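Local coordinates for apical membrane antigen 1-like protein, soluble form (Toxoplasma gondii, PDB 3ZLE), which may take part in host cell invasion by the sporozoite stage of the parasite, as a surface antigen of the AMA1 family, at residues A[48-53]-A[217-222]; A[54-59]-A[190-195]; A[89-94]-A[159-164]; A[116-121]-A[210-215]; A[150-155]-A[196-201]. One frame throughout, in Å; residues are numbered along the deposited sequence.

Interaction 1: A[48-53]-A[217-222]; sequences GKCPVF and ACPNDA
The disulfide Cys50–Cys218 is the covalent tie of this contact, joining the loop that leads into strand 52-53 to the loop that follows helix 214-217 in the AMA1 ectodomain. Its two SG atoms are modelled 2.2 Å apart with chi3 at -92°, close to the unstrained value for a left-handed bridge. Both cysteines carry SG beside their own backbone N and anti to the carbonyl carbon. Apolar carbon flanks the sulfurs on two sides: Pro219 CD lies 3.8 Å from Cys50 SG, and Pro51 CD 3.9 Å from Cys218 SG. Pro219 is also the centre of an inverse gamma turn, which carries the chain on to Asn220. There the side chain meets the ring of Phe53 with its CB and OD1, Asn220 OD1 coming 3.5 Å from Phe53 CE1, while the backbone Asn220 O lies over one face of the ring. The amide and ring planes are inclined by 65°. Asn220 ND2 is bound to Trp214 O. One water donates to both Pro51 O, at 2.7 Å, and Asn220 OD1, at 3.1 Å. Without a direct hydrogen bond between the segments, this buried joint rests on the disulfide, a shared water and apolar packing.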
# COMPACT_ATOMS: atom_id res chain seq x y z
N GLY A 48 -8.31 -3.14 -4.02
CA GLY A 48 -6.98 -3.36 -4.62
C GLY A 48 -6.52 -4.79 -4.52
O GLY A 48 -6.82 -5.49 -3.55
N LYS A 49 -5.73 -5.22 -5.49
CA LYS A 49 -5.24 -6.61 -5.53
C LYS A 49 -3.95 -6.85 -4.73
O LYS A 49 -3.56 -8.02 -4.49
CB LYS A 49 -5.08 -7.08 -7.00
CG LYS A 49 -6.35 -7.67 -7.59
CD LYS A 49 -6.66 -7.18 -8.99
CE LYS A 49 -5.40 -6.81 -9.77
NZ LYS A 49 -5.53 -7.08 -11.23
N CYS A 50 -3.29 -5.76 -4.30
CA CYS A 50 -2.01 -5.89 -3.57
C CYS A 50 -2.13 -5.56 -2.08
O CYS A 50 -2.77 -4.59 -1.71
CB CYS A 50 -0.92 -5.00 -4.20
SG CYS A 50 -0.29 -5.61 -5.75
N PRO A 51 -1.44 -6.33 -1.24
CA PRO A 51 -1.41 -5.97 0.18
C PRO A 51 -0.59 -4.71 0.41
O PRO A 51 0.31 -4.37 -0.38
CB PRO A 51 -0.77 -7.19 0.85
CG PRO A 51 -0.04 -7.92 -0.22
CD PRO A 51 -0.64 -7.54 -1.54
N VAL A 52 -0.97 -3.94 1.42
CA VAL A 52 -0.35 -2.65 1.62
C VAL A 52 0.40 -2.73 2.93
O VAL A 52 -0.21 -2.71 4.00
CB VAL A 52 -1.42 -1.55 1.75
CG1 VAL A 52 -0.78 -0.16 1.53
CG2 VAL A 52 -2.54 -1.81 0.74
N PHE A 53 1.73 -2.78 2.85
CA PHE A 53 2.55 -3.08 4.03
C PHE A 53 2.75 -1.86 4.90
O PHE A 53 3.15 -0.78 4.41
CB PHE A 53 3.90 -3.61 3.57
CG PHE A 53 3.85 -5.02 3.08
CD1 PHE A 53 3.44 -5.29 1.78
CD2 PHE A 53 4.04 -6.10 3.97
CE1 PHE A 53 3.41 -6.60 1.32
CE2 PHE A 53 3.93 -7.42 3.51
CZ PHE A 53 3.56 -7.66 2.19
N ALA A 217 3.70 -11.18 -7.40
CA ALA A 217 3.15 -10.25 -8.35
C ALA A 217 3.21 -8.82 -7.91
O ALA A 217 3.14 -7.94 -8.67
CB ALA A 217 1.73 -10.61 -8.62
N CYS A 218 3.31 -8.65 -6.63
CA CYS A 218 3.12 -7.32 -6.01
C CYS A 218 4.42 -6.68 -5.53
O CYS A 218 5.42 -7.38 -5.25
CB CYS A 218 2.16 -7.40 -4.83
SG CYS A 218 0.40 -7.61 -5.26
N PRO A 219 4.43 -5.36 -5.43
CA PRO A 219 5.66 -4.67 -5.04
C PRO A 219 5.80 -4.59 -3.52
O PRO A 219 5.64 -3.54 -2.93
CB PRO A 219 5.47 -3.27 -5.63
CG PRO A 219 3.99 -3.07 -5.59
CD PRO A 219 3.33 -4.42 -5.71
N ASN A 220 6.07 -5.72 -2.90
CA ASN A 220 6.04 -5.86 -1.46
C ASN A 220 7.17 -5.24 -0.72
O ASN A 220 7.01 -4.90 0.44
CB ASN A 220 5.94 -7.31 -1.07
CG ASN A 220 4.96 -8.03 -1.90
OD1 ASN A 220 3.79 -7.62 -1.98
ND2 ASN A 220 5.40 -9.09 -2.56
N ASP A 221 8.32 -5.04 -1.39
CA ASP A 221 9.53 -4.57 -0.74
C ASP A 221 10.23 -3.42 -1.45
O ASP A 221 10.06 -3.21 -2.65
CB ASP A 221 10.51 -5.75 -0.54
CG ASP A 221 9.86 -6.93 0.14
OD1 ASP A 221 9.56 -6.82 1.34
OD2 ASP A 221 9.67 -7.98 -0.52
N ALA A 222 10.98 -2.63 -0.67
CA ALA A 222 11.88 -1.60 -1.20
C ALA A 222 12.98 -2.29 -1.95
O ALA A 222 13.23 -3.45 -1.74
CB ALA A 222 12.46 -0.78 -0.04
O HOH W 1 2.17 -4.93 -2.21

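Interaction 2: A[54-59]-A[190-195]; sequences GKAIQM and VKEKSS
Lys191 lies against the peptide of Gly54 where the two-stranded antiparallel sheet of strands 55-59 and 187-191 comes to its end. Lys191 CB is 4.2 Å from Gly54 O. The chain then bends at chi2 (-49°), which brings CD to 3.4 Å from Gly54 C; CE passes 4.0 Å from Lys55 N, and a second bend at chi4 leads to NZ, which is hydrogen-bonded to the carbonyl oxygens of Ala338 and Gly340. Gly54 has a positive phi (83°), and the lysine methylenes lie close against its peptide. Its own oxygen accepts from Glu192 N at 2.9 Å and is also approached by Lys191 CA. Further along, Ala56 and Val190 form a hydrogen-bonded antiparallel pair, Ala56 N to Val190 O and Val190 N to Ala56 O, both 2.7 Å. On the face of this pair, Glu192 turns back over Ala56, with OE1 3.7 Å from Ala56 CB, and its OE2 forms a salt bridge with Arg197. Val190 CG1 rests 4.1 Å from Gln58 CB. Lys55 and Lys191 project from the other face towards helix 253-262, both touching Phe261, and Gly54 N continues the backbone bonding to Leu199 of strand 199-202.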
# COMPACT_ATOMS: atom_id res chain seq x y z
N GLY A 54 2.45 -2.00 6.19
CA GLY A 54 2.63 -0.92 7.12
C GLY A 54 1.50 0.09 7.17
O GLY A 54 1.55 1.02 7.97
N LYS A 55 0.42 -0.14 6.40
CA LYS A 55 -0.74 0.72 6.49
C LYS A 55 -1.51 0.58 7.76
O LYS A 55 -2.00 -0.51 8.07
CB LYS A 55 -1.65 0.58 5.28
CG LYS A 55 -3.06 1.15 5.46
CD LYS A 55 -3.67 1.59 4.11
CE LYS A 55 -5.16 1.79 4.25
NZ LYS A 55 -5.87 2.26 3.00
N ALA A 56 -1.69 1.70 8.47
CA ALA A 56 -2.52 1.73 9.65
C ALA A 56 -3.52 2.90 9.50
O ALA A 56 -3.28 3.84 8.75
CB ALA A 56 -1.64 1.94 10.91
N ILE A 57 -4.64 2.81 10.17
CA ILE A 57 -5.55 3.94 10.28
C ILE A 57 -5.26 4.64 11.60
O ILE A 57 -5.60 4.14 12.63
CB ILE A 57 -7.00 3.49 10.34
CG1 ILE A 57 -7.39 2.63 9.13
CG2 ILE A 57 -7.92 4.67 10.62
CD1 ILE A 57 -7.11 3.25 7.79
N GLN A 58 -4.66 5.81 11.52
CA GLN A 58 -4.48 6.69 12.67
C GLN A 58 -5.81 7.28 13.16
O GLN A 58 -6.52 7.97 12.42
CB GLN A 58 -3.54 7.82 12.25
CG GLN A 58 -3.42 8.96 13.23
CD GLN A 58 -2.36 8.67 14.28
OE1 GLN A 58 -2.68 8.38 15.45
NE2 GLN A 58 -1.12 8.52 13.82
N MET A 59 -6.14 7.06 14.43
CA MET A 59 -7.37 7.62 15.00
C MET A 59 -7.10 8.82 15.90
O MET A 59 -5.96 9.09 16.24
CB MET A 59 -8.09 6.53 15.77
CG MET A 59 -8.45 5.36 14.87
SD MET A 59 -9.88 4.47 15.46
CE MET A 59 -9.29 3.96 17.05
N VAL A 190 -2.07 5.92 7.58
CA VAL A 190 -0.67 6.29 7.75
C VAL A 190 0.20 5.03 7.65
O VAL A 190 -0.26 3.95 8.01
CB VAL A 190 -0.47 7.01 9.09
CG1 VAL A 190 -0.38 6.01 10.26
CG2 VAL A 190 0.75 7.93 9.03
N LYS A 191 1.38 5.13 7.01
CA LYS A 191 2.44 4.13 7.23
C LYS A 191 3.08 4.23 8.63
O LYS A 191 3.63 5.27 8.99
CB LYS A 191 3.54 4.23 6.19
CG LYS A 191 3.22 3.71 4.81
CD LYS A 191 2.61 2.33 4.82
CE LYS A 191 2.32 1.77 3.43
NZ LYS A 191 3.46 1.64 2.48
N GLU A 192 3.12 3.09 9.32
CA GLU A 192 3.78 2.96 10.60
C GLU A 192 4.85 1.88 10.57
O GLU A 192 4.81 0.97 9.78
CB GLU A 192 2.76 2.72 11.73
CG GLU A 192 2.12 1.36 11.71
CD GLU A 192 1.42 0.99 13.02
OE1 GLU A 192 0.83 1.88 13.68
OE2 GLU A 192 1.42 -0.21 13.36
N LYS A 193 5.93 2.15 11.28
CA LYS A 193 6.96 1.17 11.48
C LYS A 193 7.24 1.13 12.95
O LYS A 193 7.84 2.06 13.50
CB LYS A 193 8.21 1.53 10.72
CG LYS A 193 9.29 0.47 10.79
CD LYS A 193 10.49 0.90 9.95
CE LYS A 193 11.50 -0.22 9.79
NZ LYS A 193 12.59 0.25 8.88
N SER A 194 6.73 0.09 13.59
CA SER A 194 6.78 -0.09 15.03
C SER A 194 7.34 -1.48 15.32
O SER A 194 7.13 -2.42 14.55
CB SER A 194 5.36 0.01 15.62
OG SER A 194 5.29 -0.63 16.88
N SER A 195 8.07 -1.62 16.41
CA SER A 195 8.56 -2.94 16.76
C SER A 195 7.42 -3.81 17.36
O SER A 195 7.48 -5.03 17.32
CB SER A 195 9.71 -2.83 17.74
OG SER A 195 9.34 -1.96 18.78

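Interaction 3: A[89-94]-A[159-164]; sequences NNPQVY and VLSVSA
Asn90 and Ser161 meet where two irregular loops of the AMA1 ectodomain run side by side, the second of them leaving strand 156-159; an Asx turn at Asn90 shapes the first. One direct hydrogen bond joins the segments: Asn90 N donates to Val159 O at 2.9 Å, lying in the carbonyl plane, with an N-H...O angle of 162°. The Asx turn lies within the first loop. Asn90 CG is anti to the backbone N (chi1 -175°), and OD1 receives Gln92 N at 2.9 Å in an almost straight bond (171°); Gln92 NE2 adds a weak bond to the same oxygen. This ties the side-chain amide of Asn90 to the chain two residues on, across Pro91.

Van der Waals contacts make up the rest. Ser161 CB packs 3.8 Å from Asn90 CB and lies over one face of the Asn90 amide, and Leu160 CD2 reaches Asn89 CA at 4.2 Å. Among the polar groups, Asn89 OD1 comes within 3.3 Å of Val159 O, but both are acceptors. That amide is held from outside instead: OD1 by Ser101 OG, which also receives Val159 N, and ND2 by Asp72. Ser161 O is bound by Trp286, and Val162 has backbone bonding to Phe88. The hydroxyl of Ser161 is buried without a polar partner in the model, its OG lying 3.6 Å from Asn90 CA and 3.8 Å from Pro91 CD.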
# COMPACT_ATOMS: atom_id res chain seq x y z
N ASN A 89 -12.57 -3.17 13.97
CA ASN A 89 -12.58 -4.62 13.92
C ASN A 89 -13.96 -5.21 14.04
O ASN A 89 -14.74 -4.80 14.90
CB ASN A 89 -11.73 -5.18 15.06
CG ASN A 89 -11.53 -6.67 14.93
OD1 ASN A 89 -11.03 -7.15 13.94
ND2 ASN A 89 -11.98 -7.41 15.92
N ASN A 90 -14.27 -6.16 13.17
CA ASN A 90 -15.56 -6.83 13.16
C ASN A 90 -15.76 -7.56 14.48
O ASN A 90 -14.93 -8.34 14.88
CB ASN A 90 -15.60 -7.83 12.03
CG ASN A 90 -16.97 -8.49 11.87
OD1 ASN A 90 -17.67 -8.76 12.86
ND2 ASN A 90 -17.34 -8.79 10.64
N PRO A 91 -16.88 -7.28 15.17
CA PRO A 91 -17.05 -7.77 16.53
C PRO A 91 -18.03 -8.93 16.69
O PRO A 91 -18.35 -9.29 17.81
CB PRO A 91 -17.58 -6.53 17.27
CG PRO A 91 -18.30 -5.75 16.23
CD PRO A 91 -17.59 -6.01 14.93
N GLN A 92 -18.53 -9.49 15.58
CA GLN A 92 -19.48 -10.60 15.66
C GLN A 92 -18.85 -11.80 16.32
O GLN A 92 -17.63 -12.00 16.21
CB GLN A 92 -19.97 -10.98 14.27
CG GLN A 92 -20.91 -9.97 13.63
CD GLN A 92 -20.99 -10.15 12.11
OE1 GLN A 92 -21.57 -11.12 11.62
NE2 GLN A 92 -20.36 -9.24 11.37
N VAL A 93 -19.65 -12.56 17.07
CA VAL A 93 -19.25 -13.91 17.52
C VAL A 93 -19.94 -14.97 16.66
O VAL A 93 -21.03 -14.74 16.12
CB VAL A 93 -19.60 -14.15 18.99
CG1 VAL A 93 -18.82 -13.20 19.89
CG2 VAL A 93 -21.09 -13.98 19.21
N TYR A 94 -19.26 -16.10 16.47
CA TYR A 94 -19.91 -17.31 15.93
C TYR A 94 -20.95 -17.80 16.92
O TYR A 94 -20.88 -17.48 18.12
CB TYR A 94 -18.88 -18.41 15.65
CG TYR A 94 -17.97 -18.08 14.49
CD1 TYR A 94 -18.47 -18.00 13.18
CD2 TYR A 94 -16.64 -17.74 14.71
CE1 TYR A 94 -17.67 -17.60 12.12
CE2 TYR A 94 -15.83 -17.35 13.66
CZ TYR A 94 -16.33 -17.29 12.37
OH TYR A 94 -15.50 -16.92 11.34
N VAL A 159 -10.42 -9.09 10.44
CA VAL A 159 -11.38 -8.68 9.46
C VAL A 159 -12.06 -7.43 9.99
O VAL A 159 -12.61 -7.44 11.10
CB VAL A 159 -12.44 -9.81 9.24
CG1 VAL A 159 -13.40 -9.42 8.11
CG2 VAL A 159 -11.74 -11.09 8.87
N LEU A 160 -12.01 -6.33 9.21
CA LEU A 160 -12.57 -5.06 9.64
C LEU A 160 -14.01 -4.92 9.13
O LEU A 160 -14.24 -4.76 7.92
CB LEU A 160 -11.75 -3.86 9.07
CG LEU A 160 -10.22 -3.83 9.34
CD1 LEU A 160 -9.58 -2.59 8.75
CD2 LEU A 160 -9.85 -4.02 10.84
N SER A 161 -14.95 -4.72 10.02
CA SER A 161 -16.27 -4.35 9.57
C SER A 161 -16.40 -2.86 9.23
O SER A 161 -17.34 -2.46 8.55
CB SER A 161 -17.33 -4.83 10.54
OG SER A 161 -17.29 -4.05 11.70
N VAL A 162 -15.39 -2.07 9.57
CA VAL A 162 -15.35 -0.68 9.13
C VAL A 162 -14.40 -0.53 7.97
O VAL A 162 -13.22 -0.79 8.11
CB VAL A 162 -14.96 0.29 10.27
CG1 VAL A 162 -15.02 1.74 9.82
CG2 VAL A 162 -15.88 0.08 11.46
N SER A 163 -14.91 -0.06 6.84
CA SER A 163 -14.13 -0.05 5.59
C SER A 163 -13.73 1.35 5.21
O SER A 163 -12.96 1.54 4.26
CB SER A 163 -14.90 -0.68 4.44
OG SER A 163 -16.19 -0.12 4.32
N ALA A 164 -14.37 2.33 5.87
CA ALA A 164 -13.93 3.73 5.86
C ALA A 164 -12.49 3.86 6.26
O ALA A 164 -12.01 3.17 7.17
CB ALA A 164 -14.81 4.57 6.82

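Interaction 4: A[116-121]-A[210-215]; sequences GPKTAI and NPDAWQ
Thr119 and Asp212 form the polar centre of a contact between the start of helix 120-129 and the turn leading into helix 214-217. Thr119 OG1 stands between its own backbone N and carbonyl carbon (chi1 71°). From there it donates to Asp212 OD1 at 2.7 Å, accepts from Trp214 NE1 at 3.0 Å, and, as the N-cap of helix 120-129, also accepts from Gly122 N. Asp212 CG is anti to its carbonyl carbon (chi1 -72°), and the carboxylate, turned by chi2 (-29°), meets two successive backbone N-H groups. Lys118 N meets the syn lone pair of OD2 at 2.7 Å; Thr119 N comes to OD1 at 3.0 Å from above the carboxylate plane, on the same face as the hydroxyl. Four bonds therefore run across the contact, three of them ending on one carboxylate.

The indole of Trp214 is engaged at edge and face. Thr119 OG1 lies in its plane beside NE1. Ile121 CD1 sits over the six-membered ring, 3.7 Å from the centroid, in a CH-pi contact, while Gln215 CB lies over the opposite face. Apolar contact continues at the other end, where Pro117 CG and Pro211 CG pack at 4.1 Å. The contact thus joins the beginning of helix 120-129 to the approach to helix 214-217, with Leu112 at the end of helix 105-112 beside Pro117, and Pro51, in the loop before strand 52-53, beside Ile121 and Trp214.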
# COMPACT_ATOMS: atom_id res chain seq x y z
N GLY A 116 -5.43 -25.06 1.84
CA GLY A 116 -5.55 -23.62 2.03
C GLY A 116 -4.30 -22.88 1.65
O GLY A 116 -3.29 -23.50 1.39
N PRO A 117 -4.34 -21.55 1.72
CA PRO A 117 -3.24 -20.74 1.25
C PRO A 117 -1.96 -20.95 2.05
O PRO A 117 -2.01 -21.22 3.23
CB PRO A 117 -3.77 -19.30 1.40
CG PRO A 117 -5.26 -19.45 1.50
CD PRO A 117 -5.45 -20.74 2.24
N LYS A 118 -0.82 -20.87 1.37
CA LYS A 118 0.47 -21.07 1.98
C LYS A 118 1.10 -19.80 2.58
O LYS A 118 2.08 -19.91 3.27
CB LYS A 118 1.46 -21.72 0.99
CG LYS A 118 0.84 -22.83 0.11
CD LYS A 118 0.79 -24.16 0.86
CE LYS A 118 -0.61 -24.77 0.85
NZ LYS A 118 -1.16 -25.05 -0.51
N THR A 119 0.45 -18.64 2.45
CA THR A 119 0.95 -17.41 3.09
C THR A 119 -0.04 -16.86 4.07
O THR A 119 -1.26 -16.87 3.82
CB THR A 119 1.28 -16.29 2.02
OG1 THR A 119 0.04 -15.77 1.47
CG2 THR A 119 2.10 -16.89 0.92
N ALA A 120 0.46 -16.29 5.15
CA ALA A 120 -0.43 -15.74 6.18
C ALA A 120 -1.31 -14.66 5.57
O ALA A 120 -2.52 -14.60 5.83
CB ALA A 120 0.37 -15.20 7.35
N ILE A 121 -0.73 -13.86 4.69
CA ILE A 121 -1.51 -12.80 4.00
C ILE A 121 -2.64 -13.39 3.12
O ILE A 121 -3.77 -12.92 3.17
CB ILE A 121 -0.63 -11.85 3.16
CG1 ILE A 121 0.16 -10.89 4.08
CG2 ILE A 121 -1.52 -11.03 2.20
CD1 ILE A 121 1.38 -10.20 3.40
N ASN A 210 -5.71 -16.73 -6.96
CA ASN A 210 -4.74 -17.34 -6.09
C ASN A 210 -4.35 -16.35 -4.99
O ASN A 210 -3.67 -15.37 -5.25
CB ASN A 210 -3.49 -17.69 -6.88
CG ASN A 210 -2.34 -18.14 -5.98
OD1 ASN A 210 -2.52 -18.63 -4.86
ND2 ASN A 210 -1.16 -17.98 -6.48
N PRO A 211 -4.73 -16.67 -3.76
CA PRO A 211 -4.60 -15.73 -2.62
C PRO A 211 -3.14 -15.46 -2.30
O PRO A 211 -2.82 -14.51 -1.62
CB PRO A 211 -5.28 -16.48 -1.46
CG PRO A 211 -6.09 -17.60 -2.11
CD PRO A 211 -5.36 -17.96 -3.37
N ASP A 212 -2.27 -16.34 -2.76
CA ASP A 212 -0.83 -16.29 -2.44
C ASP A 212 -0.07 -15.51 -3.51
O ASP A 212 1.13 -15.27 -3.38
CB ASP A 212 -0.29 -17.73 -2.33
CG ASP A 212 -0.75 -18.42 -1.09
OD1 ASP A 212 -1.00 -17.73 -0.06
OD2 ASP A 212 -0.79 -19.67 -1.08
N ALA A 213 -0.77 -15.06 -4.58
CA ALA A 213 -0.04 -14.49 -5.73
C ALA A 213 0.76 -13.26 -5.37
O ALA A 213 1.74 -12.95 -6.07
CB ALA A 213 -1.00 -14.17 -6.91
N TRP A 214 0.21 -12.42 -4.50
CA TRP A 214 0.89 -11.18 -4.07
C TRP A 214 2.39 -11.39 -3.90
O TRP A 214 3.15 -10.52 -4.22
CB TRP A 214 0.31 -10.64 -2.72
CG TRP A 214 0.59 -11.54 -1.56
CD1 TRP A 214 -0.16 -12.64 -1.15
CD2 TRP A 214 1.76 -11.50 -0.68
NE1 TRP A 214 0.47 -13.25 -0.04
CE2 TRP A 214 1.65 -12.59 0.22
CE3 TRP A 214 2.87 -10.63 -0.57
CZ2 TRP A 214 2.61 -12.84 1.21
CZ3 TRP A 214 3.81 -10.87 0.39
CH2 TRP A 214 3.70 -11.99 1.27
N GLN A 215 2.81 -12.51 -3.33
CA GLN A 215 4.20 -12.74 -3.05
C GLN A 215 5.08 -12.56 -4.25
O GLN A 215 6.12 -12.11 -4.14
CB GLN A 215 4.44 -14.07 -2.38
CG GLN A 215 5.77 -14.19 -1.71
CD GLN A 215 5.93 -15.34 -0.75
OE1 GLN A 215 5.08 -15.66 -0.01
NE2 GLN A 215 7.06 -15.91 -0.76

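Interaction 5: A[150-155]-A[196-201]; sequences YDAVSR and ARALVY
The carboxylate of Asp151 has donors on both faces of its plane: OD1 receives Ala198 N across the contact at 3.0 Å and, from the opposite face, Val153 N at 3.1 Å, closing an Asx turn. Asp151 CG is anti to the backbone N (chi1 176°). Asp151 OD2 accepts from Ser154 OG at 2.7 Å, above the plane, and from a water that donates also to Ala196 O. The guanidinium of Arg197, paired with Glu192, is turned 78° from this carboxylate, which meets the arginine at its CA and CB, not at the guanidinium; Leu199 CD1 lies over the centre of one guanidinium face, 3.6 Å above its plane. The backbones pair as antiparallel strands of the five-stranded sheet: Tyr150 and Val200 form a hydrogen-bonded pair with both bonds 2.8 Å, Asp151 and Leu199 a non-hydrogen-bonded one. Beside them, Leu199 CD2 lies against Asp151 CB at 3.7 Å, and Val153 CG2 against Ala198 CB. Past the Asp151–Leu199 pair, Ala198 O still takes Ala152 N, at 2.8 Å, but Ala198 N is received by the Asp151 side chain and not by a backbone carbonyl. Serving both its own turn and the facing chain would suit a carboxylate carrying its negative charge.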
# COMPACT_ATOMS: atom_id res chain seq x y z
N TYR A 150 -3.49 -7.98 8.57
CA TYR A 150 -2.76 -9.07 9.18
C TYR A 150 -1.67 -8.43 10.03
O TYR A 150 -1.06 -7.43 9.60
CB TYR A 150 -2.12 -9.99 8.10
CG TYR A 150 -1.19 -11.01 8.72
CD1 TYR A 150 -1.67 -11.97 9.60
CD2 TYR A 150 0.19 -10.98 8.48
CE1 TYR A 150 -0.83 -12.92 10.16
CE2 TYR A 150 1.03 -11.91 9.06
CZ TYR A 150 0.51 -12.86 9.94
OH TYR A 150 1.30 -13.78 10.58
N ASP A 151 -1.47 -8.91 11.26
CA ASP A 151 -0.34 -8.43 12.12
C ASP A 151 0.77 -9.49 12.21
O ASP A 151 0.54 -10.63 12.66
CB ASP A 151 -0.87 -8.11 13.53
CG ASP A 151 0.22 -7.71 14.48
OD1 ASP A 151 1.33 -7.44 14.01
OD2 ASP A 151 -0.02 -7.70 15.71
N ALA A 152 1.94 -9.20 11.66
CA ALA A 152 2.94 -10.27 11.51
C ALA A 152 3.70 -10.55 12.78
O ALA A 152 4.36 -11.57 12.90
CB ALA A 152 3.86 -10.04 10.32
N VAL A 153 3.48 -9.72 13.79
CA VAL A 153 4.06 -9.93 15.09
C VAL A 153 3.17 -10.84 15.94
O VAL A 153 3.58 -11.92 16.30
CB VAL A 153 4.31 -8.59 15.82
CG1 VAL A 153 4.78 -8.81 17.24
CG2 VAL A 153 5.35 -7.76 15.06
N SER A 154 1.94 -10.42 16.22
CA SER A 154 1.07 -11.33 16.97
C SER A 154 0.73 -12.58 16.15
O SER A 154 0.31 -13.56 16.71
CB SER A 154 -0.22 -10.65 17.41
OG SER A 154 -0.93 -10.18 16.29
N ARG A 155 0.99 -12.53 14.83
CA ARG A 155 0.46 -13.52 13.88
C ARG A 155 -1.03 -13.66 13.97
O ARG A 155 -1.53 -14.77 14.06
CB ARG A 155 1.14 -14.89 14.05
CG ARG A 155 2.64 -14.81 13.83
CD ARG A 155 3.33 -16.16 14.00
NE ARG A 155 4.70 -16.05 13.50
CZ ARG A 155 5.78 -15.99 14.29
NH1 ARG A 155 5.69 -16.14 15.62
NH2 ARG A 155 6.95 -15.78 13.75
N ALA A 196 6.39 -3.17 17.89
CA ALA A 196 5.31 -3.91 18.62
C ALA A 196 4.34 -4.67 17.71
O ALA A 196 3.69 -5.65 18.14
CB ALA A 196 4.55 -2.96 19.55
N ARG A 197 4.11 -4.14 16.50
CA ARG A 197 3.24 -4.79 15.52
C ARG A 197 3.71 -4.53 14.06
O ARG A 197 4.49 -3.62 13.82
CB ARG A 197 1.77 -4.37 15.71
CG ARG A 197 1.53 -2.87 15.69
CD ARG A 197 0.07 -2.52 15.84
NE ARG A 197 -0.14 -1.19 15.32
CZ ARG A 197 -1.29 -0.53 15.36
NH1 ARG A 197 -2.37 -1.10 15.86
NH2 ARG A 197 -1.34 0.69 14.88
N ALA A 198 3.36 -5.42 13.13
CA ALA A 198 3.80 -5.23 11.74
C ALA A 198 2.61 -5.52 10.82
O ALA A 198 2.33 -6.65 10.51
CB ALA A 198 5.01 -6.13 11.40
N LEU A 199 1.94 -4.46 10.39
CA LEU A 199 0.61 -4.57 9.85
C LEU A 199 0.65 -4.70 8.36
O LEU A 199 1.54 -4.15 7.69
CB LEU A 199 -0.21 -3.34 10.25
CG LEU A 199 -0.48 -3.25 11.75
CD1 LEU A 199 -1.50 -2.18 12.06
CD2 LEU A 199 -0.91 -4.59 12.28
N VAL A 200 -0.37 -5.34 7.82
CA VAL A 200 -0.57 -5.38 6.38
C VAL A 200 -2.03 -5.18 6.17
O VAL A 200 -2.81 -5.90 6.77
CB VAL A 200 -0.20 -6.74 5.77
CG1 VAL A 200 -0.31 -6.68 4.25
CG2 VAL A 200 1.23 -7.12 6.17
N TYR A 201 -2.39 -4.12 5.44
CA TYR A 201 -3.79 -3.80 5.21
C TYR A 201 -4.10 -4.22 3.81
O TYR A 201 -3.25 -4.10 2.91
CB TYR A 201 -4.05 -2.29 5.36
CG TYR A 201 -5.51 -1.85 5.21
CD1 TYR A 201 -6.09 -1.69 3.95
CD2 TYR A 201 -6.24 -1.42 6.31
CE1 TYR A 201 -7.41 -1.29 3.82
CE2 TYR A 201 -7.53 -0.94 6.18
CZ TYR A 201 -8.11 -0.88 4.94
OH TYR A 201 -9.40 -0.46 4.84
O HOH W 2 1.42 -7.49 17.84

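Interactions 1 and 3 are buried, 2 and 5 partly so, and 4 lies at the surface. Interactions 1 and 5 share the five-stranded sheet, where strand 52-53 adjoins 199-202; interaction 2 belongs to the two-stranded sheet that follows in the chain, joined to 5 through Gly54 N and Leu199 O. Interaction 4 touches 1 through Trp214 and Asn220, and 5 through Ala120 and Tyr150. Interaction 3 stands apart, meeting 5 where Leu160 packs on Tyr201. The buried loop contact 1 is held by a disulfide and 3 by one backbone bond, the strand contacts 2 and 5 by backbone pairing, and the surface contact 4 by side-chain bonds; an aspartate takes N-H and hydroxyl groups in both 4 and 5.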